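Local coordinates for protein cortical-lytic enzyme (Bacillus cereus, PDB 4S3J) that acts as an N-acetylglucosaminidase that degrades partially broken-down cortex peptidoglycan during spore germination, at residues V105-I118 against T126-F139. Residues are numbered along the deposited sequence; the frame is centred on the assembly and turned at random.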
loop_
_atom_site.group_PDB
_atom_site.type_symbol
_atom_site.label_atom_id
_atom_site.label_comp_id
_atom_site.label_asym_id
_atom_site.label_seq_id
_atom_site.Cartn_x
_atom_site.Cartn_y
_atom_site.Cartn_z
ATOM N N VAL A 105 0.098 -13.231 5.139
ATOM C CA VAL A 105 0.485 -11.819 5.122
ATOM C C VAL A 105 -0.386 -11.053 6.115
ATOM O O VAL A 105 -1.532 -11.427 6.374
ATOM C CB VAL A 105 0.350 -11.218 3.684
ATOM C CG1 VAL A 105 -1.110 -10.979 3.298
ATOM C CG2 VAL A 105 1.141 -9.943 3.551
ATOM N N GLU A 106 0.153 -9.979 6.679
ATOM C CA GLU A 106 -0.667 -9.021 7.408
ATOM C C GLU A 106 -0.828 -7.796 6.528
ATOM O O GLU A 106 0.128 -7.365 5.887
ATOM C CB GLU A 106 -0.059 -8.660 8.768
ATOM C CG GLU A 106 -0.005 -9.869 9.697
ATOM C CD GLU A 106 0.239 -9.552 11.162
ATOM O OE1 GLU A 106 0.331 -8.373 11.525
ATOM O OE2 GLU A 106 0.308 -10.508 11.960
ATOM N N SER A 107 -2.049 -7.275 6.478
ATOM C CA SER A 107 -2.385 -6.122 5.653
ATOM C C SER A 107 -2.957 -5.022 6.527
ATOM O O SER A 107 -3.728 -5.299 7.434
ATOM C CB SER A 107 -3.394 -6.526 4.572
ATOM O OG SER A 107 -4.544 -7.081 5.182
ATOM N N ILE A 108 -2.596 -3.776 6.220
ATOM C CA ILE A 108 -3.141 -2.599 6.868
ATOM C C ILE A 108 -3.694 -1.680 5.800
ATOM O O ILE A 108 -3.135 -1.629 4.709
ATOM C CB ILE A 108 -2.085 -1.806 7.656
ATOM C CG1 ILE A 108 -1.382 -2.711 8.674
ATOM C CG2 ILE A 108 -2.718 -0.572 8.314
ATOM C CD1 ILE A 108 -0.093 -2.114 9.165
ATOM N N ALA A 109 -4.791 -0.990 6.082
ATOM C CA ALA A 109 -5.192 0.149 5.250
ATOM C C ALA A 109 -5.553 1.349 6.113
ATOM O O ALA A 109 -6.214 1.208 7.139
ATOM C CB ALA A 109 -6.354 -0.206 4.359
ATOM N N TYR A 110 -5.140 2.532 5.664
ATOM C CA TYR A 110 -5.421 3.783 6.339
ATOM C C TYR A 110 -6.659 4.450 5.774
ATOM O O TYR A 110 -6.889 4.405 4.569
ATOM C CB TYR A 110 -4.225 4.741 6.212
ATOM C CG TYR A 110 -3.096 4.412 7.170
ATOM C CD1 TYR A 110 -2.206 3.381 6.915
ATOM C CD2 TYR A 110 -2.944 5.132 8.357
ATOM C CE1 TYR A 110 -1.179 3.074 7.810
ATOM C CE2 TYR A 110 -1.918 4.823 9.255
ATOM C CZ TYR A 110 -1.038 3.789 8.969
ATOM O OH TYR A 110 -0.013 3.433 9.841
ATOM N N LEU A 111 -7.430 5.088 6.654
ATOM C CA LEU A 111 -8.612 5.873 6.307
ATOM C C LEU A 111 -8.381 7.285 6.780
ATOM O O LEU A 111 -8.101 7.482 7.964
ATOM C CB LEU A 111 -9.869 5.298 6.977
ATOM C CG LEU A 111 -11.171 6.088 6.903
ATOM C CD1 LEU A 111 -11.689 6.111 5.467
ATOM C CD2 LEU A 111 -12.241 5.535 7.845
ATOM N N GLN A 112 -8.497 8.261 5.887
ATOM C CA GLN A 112 -8.275 9.657 6.233
ATOM C C GLN A 112 -9.348 10.522 5.607
ATOM O O GLN A 112 -9.157 11.012 4.499
ATOM C CB GLN A 112 -6.898 10.125 5.759
ATOM C CG GLN A 112 -6.613 11.577 6.134
ATOM C CD GLN A 112 -5.487 12.201 5.330
ATOM O OE1 GLN A 112 -5.405 12.040 4.109
ATOM N NE2 GLN A 112 -4.601 12.907 6.021
ATOM N N PRO A 113 -10.462 10.735 6.311
ATOM C CA PRO A 113 -11.522 11.570 5.728
ATOM C C PRO A 113 -11.162 13.053 5.706
ATOM O O PRO A 113 -10.290 13.484 6.466
ATOM C CB PRO A 113 -12.727 11.305 6.645
ATOM C CG PRO A 113 -12.382 10.073 7.402
ATOM C CD PRO A 113 -10.899 10.119 7.570
ATOM N N SER A 114 -11.831 13.802 4.837
ATOM C CA SER A 114 -11.579 15.229 4.679
ATOM C C SER A 114 -12.811 16.060 5.025
ATOM O O SER A 114 -12.803 17.275 4.854
ATOM C CB SER A 114 -11.146 15.538 3.244
ATOM O OG SER A 114 -12.144 15.151 2.323
ATOM N N THR A 115 -13.862 15.407 5.510
ATOM C CA THR A 115 -15.102 16.102 5.831
ATOM C C THR A 115 -15.695 15.631 7.144
ATOM O O THR A 115 -15.346 14.568 7.667
ATOM C CB THR A 115 -16.157 15.906 4.730
ATOM O OG1 THR A 115 -16.559 14.531 4.681
ATOM C CG2 THR A 115 -15.611 16.326 3.378
ATOM N N ILE A 116 -16.601 16.438 7.679
ATOM C CA ILE A 116 -17.395 16.036 8.826
ATOM C C ILE A 116 -18.854 16.310 8.497
ATOM O O ILE A 116 -19.209 17.460 8.220
ATOM C CB ILE A 116 -16.995 16.798 10.117
ATOM C CG1 ILE A 116 -15.509 16.602 10.429
ATOM C CG2 ILE A 116 -17.835 16.326 11.305
ATOM C CD1 ILE A 116 -14.963 17.565 11.470
ATOM N N PRO A 117 -19.698 15.259 8.487
ATOM C CA PRO A 117 -19.394 13.835 8.701
ATOM C C PRO A 117 -18.596 13.202 7.561
ATOM O O PRO A 117 -18.429 13.816 6.516
ATOM C CB PRO A 117 -20.780 13.190 8.813
ATOM C CG PRO A 117 -21.675 14.091 8.052
ATOM C CD PRO A 117 -21.137 15.478 8.254
ATOM N N ILE A 118 -18.109 11.984 7.783
ATOM C CA ILE A 118 -17.367 11.251 6.763
ATOM C C ILE A 118 -18.279 11.001 5.564
ATOM O O ILE A 118 -19.442 10.638 5.731
ATOM C CB ILE A 118 -16.843 9.906 7.293
ATOM C CG1 ILE A 118 -15.993 10.093 8.546
ATOM C CG2 ILE A 118 -15.997 9.180 6.230
ATOM C CD1 ILE A 118 -15.713 8.787 9.283
ATOM N N THR A 126 -14.625 1.702 2.857
ATOM C CA THR A 126 -14.049 1.062 4.030
ATOM C C THR A 126 -14.687 -0.313 4.251
ATOM O O THR A 126 -13.992 -1.295 4.533
ATOM C CB THR A 126 -14.244 1.934 5.290
ATOM O OG1 THR A 126 -13.641 3.218 5.091
ATOM C CG2 THR A 126 -13.616 1.278 6.520
ATOM N N ARG A 127 -16.009 -0.389 4.138
ATOM C CA ARG A 127 -16.692 -1.668 4.289
ATOM C C ARG A 127 -16.263 -2.673 3.221
ATOM O O ARG A 127 -16.164 -3.877 3.507
ATOM C CB ARG A 127 -18.206 -1.481 4.239
ATOM C CG ARG A 127 -18.766 -0.731 5.415
ATOM C CD ARG A 127 -20.276 -0.866 5.504
ATOM N NE ARG A 127 -20.786 -0.203 6.702
ATOM C CZ ARG A 127 -21.355 1.001 6.723
ATOM N NH1 ARG A 127 -21.498 1.708 5.607
ATOM N NH2 ARG A 127 -21.777 1.507 7.875
ATOM N N ALA A 128 -16.050 -2.192 2.000
ATOM C CA ALA A 128 -15.679 -3.072 0.899
ATOM C C ALA A 128 -14.289 -3.665 1.113
ATOM O O ALA A 128 -14.041 -4.821 0.781
ATOM C CB ALA A 128 -15.720 -2.323 -0.430
ATOM N N ILE A 129 -13.396 -2.874 1.698
ATOM C CA ILE A 129 -11.996 -3.265 1.850
ATOM C C ILE A 129 -11.753 -4.055 3.139
ATOM O O ILE A 129 -10.877 -4.902 3.187
ATOM C CB ILE A 129 -11.095 -2.007 1.778
ATOM C CG1 ILE A 129 -11.036 -1.546 0.312
ATOM C CG2 ILE A 129 -9.691 -2.281 2.319
ATOM C CD1 ILE A 129 -10.326 -0.216 0.081
ATOM N N ASN A 130 -12.555 -3.795 4.163
ATOM C CA ASN A 130 -12.346 -4.404 5.486
ATOM C C ASN A 130 -12.113 -5.930 5.507
ATOM O O ASN A 130 -11.293 -6.420 6.296
ATOM C CB ASN A 130 -13.535 -4.080 6.401
ATOM C CG ASN A 130 -13.232 -4.356 7.860
ATOM O OD1 ASN A 130 -12.185 -3.957 8.373
ATOM N ND2 ASN A 130 -14.122 -5.084 8.520
ATOM N N PRO A 131 -12.841 -6.697 4.681
ATOM C CA PRO A 131 -12.610 -8.148 4.701
ATOM C C PRO A 131 -11.176 -8.543 4.337
ATOM O O PRO A 131 -10.711 -9.598 4.764
ATOM C CB PRO A 131 -13.590 -8.669 3.647
ATOM C CG PRO A 131 -14.617 -7.648 3.523
ATOM C CD PRO A 131 -13.956 -6.334 3.792
ATOM N N PHE A 132 -10.484 -7.679 3.595
ATOM C CA PHE A 132 -9.123 -7.936 3.138
ATOM C C PHE A 132 -8.045 -7.467 4.126
ATOM O O PHE A 132 -6.851 -7.547 3.804
ATOM C CB PHE A 132 -8.859 -7.231 1.787
ATOM C CG PHE A 132 -9.790 -7.615 0.676
ATOM C CD1 PHE A 132 -10.973 -6.923 0.459
ATOM C CD2 PHE A 132 -9.445 -8.639 -0.189
ATOM C CE1 PHE A 132 -11.810 -7.269 -0.581
ATOM C CE2 PHE A 132 -10.280 -8.988 -1.231
ATOM C CZ PHE A 132 -11.466 -8.302 -1.423
ATOM N N LEU A 133 -8.450 -6.998 5.314
ATOM C CA LEU A 133 -7.534 -6.335 6.247
ATOM C C LEU A 133 -7.240 -7.087 7.540
ATOM O O LEU A 133 -8.142 -7.633 8.189
ATOM C CB LEU A 133 -8.091 -4.978 6.650
ATOM C CG LEU A 133 -8.339 -3.981 5.532
ATOM C CD1 LEU A 133 -8.817 -2.680 6.190
ATOM C CD2 LEU A 133 -7.099 -3.754 4.701
ATOM N N THR A 134 -5.977 -7.070 7.949
ATOM C CA THR A 134 -5.637 -7.480 9.304
ATOM C C THR A 134 -5.929 -6.324 10.263
ATOM O O THR A 134 -6.450 -6.523 11.381
ATOM C CB THR A 134 -4.152 -7.894 9.435
ATOM O OG1 THR A 134 -3.802 -8.820 8.394
ATOM C CG2 THR A 134 -3.898 -8.523 10.804
ATOM N N TYR A 135 -5.582 -5.119 9.803
ATOM C CA TYR A 135 -5.728 -3.892 10.576
ATOM C C TYR A 135 -6.380 -2.780 9.761
ATOM O O TYR A 135 -6.095 -2.655 8.579
ATOM C CB TYR A 135 -4.363 -3.390 11.044
ATOM C CG TYR A 135 -3.588 -4.311 11.940
ATOM C CD1 TYR A 135 -3.793 -4.289 13.297
ATOM C CD2 TYR A 135 -2.636 -5.179 11.423
ATOM C CE1 TYR A 135 -3.091 -5.113 14.127
ATOM C CE2 TYR A 135 -1.915 -6.013 12.249
ATOM C CZ TYR A 135 -2.153 -5.971 13.603
ATOM O OH TYR A 135 -1.459 -6.789 14.476
ATOM N N LEU A 136 -7.223 -1.974 10.416
ATOM C CA LEU A 136 -7.801 -0.750 9.855
ATOM C C LEU A 136 -7.301 0.431 10.673
ATOM O O LEU A 136 -7.455 0.448 11.904
ATOM C CB LEU A 136 -9.323 -0.807 9.865
ATOM C CG LEU A 136 -10.054 0.441 9.362
ATOM C CD1 LEU A 136 -9.743 0.722 7.868
ATOM C CD2 LEU A 136 -11.547 0.305 9.583
ATOM N N ALA A 137 -6.710 1.408 9.994
ATOM C CA ALA A 137 -6.060 2.547 10.647
ATOM C C ALA A 137 -6.763 3.860 10.372
ATOM O O ALA A 137 -6.549 4.472 9.317
ATOM C CB ALA A 137 -4.610 2.656 10.206
ATOM N N TYR A 138 -7.574 4.318 11.324
ATOM C CA TYR A 138 -8.289 5.570 11.177
ATOM C C TYR A 138 -7.381 6.735 11.567
ATOM O O TYR A 138 -7.016 6.923 12.731
ATOM C CB TYR A 138 -9.586 5.530 11.990
ATOM C CG TYR A 138 -10.519 6.717 11.791
ATOM C CD1 TYR A 138 -10.331 7.624 10.767
ATOM C CD2 TYR A 138 -11.578 6.937 12.661
ATOM C CE1 TYR A 138 -11.175 8.707 10.610
ATOM C CE2 TYR A 138 -12.435 8.005 12.490
ATOM C CZ TYR A 138 -12.224 8.888 11.484
ATOM O OH TYR A 138 -13.074 9.974 11.322
ATOM N N PHE A 139 -7.011 7.514 10.558
ATOM C CA PHE A 139 -6.051 8.598 10.699
ATOM C C PHE A 139 -6.791 9.904 10.981
ATOM O O PHE A 139 -7.533 10.359 10.092
ATOM C CB PHE A 139 -5.236 8.731 9.404
ATOM C CG PHE A 139 -4.024 9.623 9.532
ATOM C CD1 PHE A 139 -4.142 10.992 9.433
ATOM C CD2 PHE A 139 -2.758 9.075 9.689
ATOM C CE1 PHE A 139 -3.017 11.814 9.539
ATOM C CE2 PHE A 139 -1.651 9.892 9.784
ATOM C CZ PHE A 139 -1.780 11.247 9.704
#
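Ser107 ties its strand to the turn that leads into strand 135-139. Its OG donates to a lone pair of Phe132 O (2.7 Å), staying within the plane of that carbonyl. The single N-H of Thr134 is shared between Ser107 OG and Ser107 O, bent to both, while Tyr135 N approaches the same carbonyl more directly. Ser107 N points almost straight at Thr134 OG1 (3.0 Å, 164°), a hydroxyl also bonded to Thr428 O. A parallel ladder runs on from Ala109 N to Tyr135 O, ending with Phe139 N on Leu111 O (2.8 Å).

Apolar contacts line both faces. On one, Ala137 CB sits over the Tyr110 ring, 3.6 Å from its centroid, a CH-pi contact. On the other, Leu133 CD2 packs on Ala109 CB (3.6 Å). The Tyr138 ring swings out opposite its own backbone N (chi1 -173°), which sets its edge against Leu111 O and Pro113 CD (3.4 Å from CE1); its hydroxyl bonds Thr153 O.

This is the first beta-alpha-beta unit of the family 18 TIM barrel: helices 120-129 and 155-164 cover the Leu111 and Leu136 face, strands 404-408 and 168-177 flank the pair, and Phe139 lies about 6 Å, side chain to side chain, from Glu220, the probable proton donor.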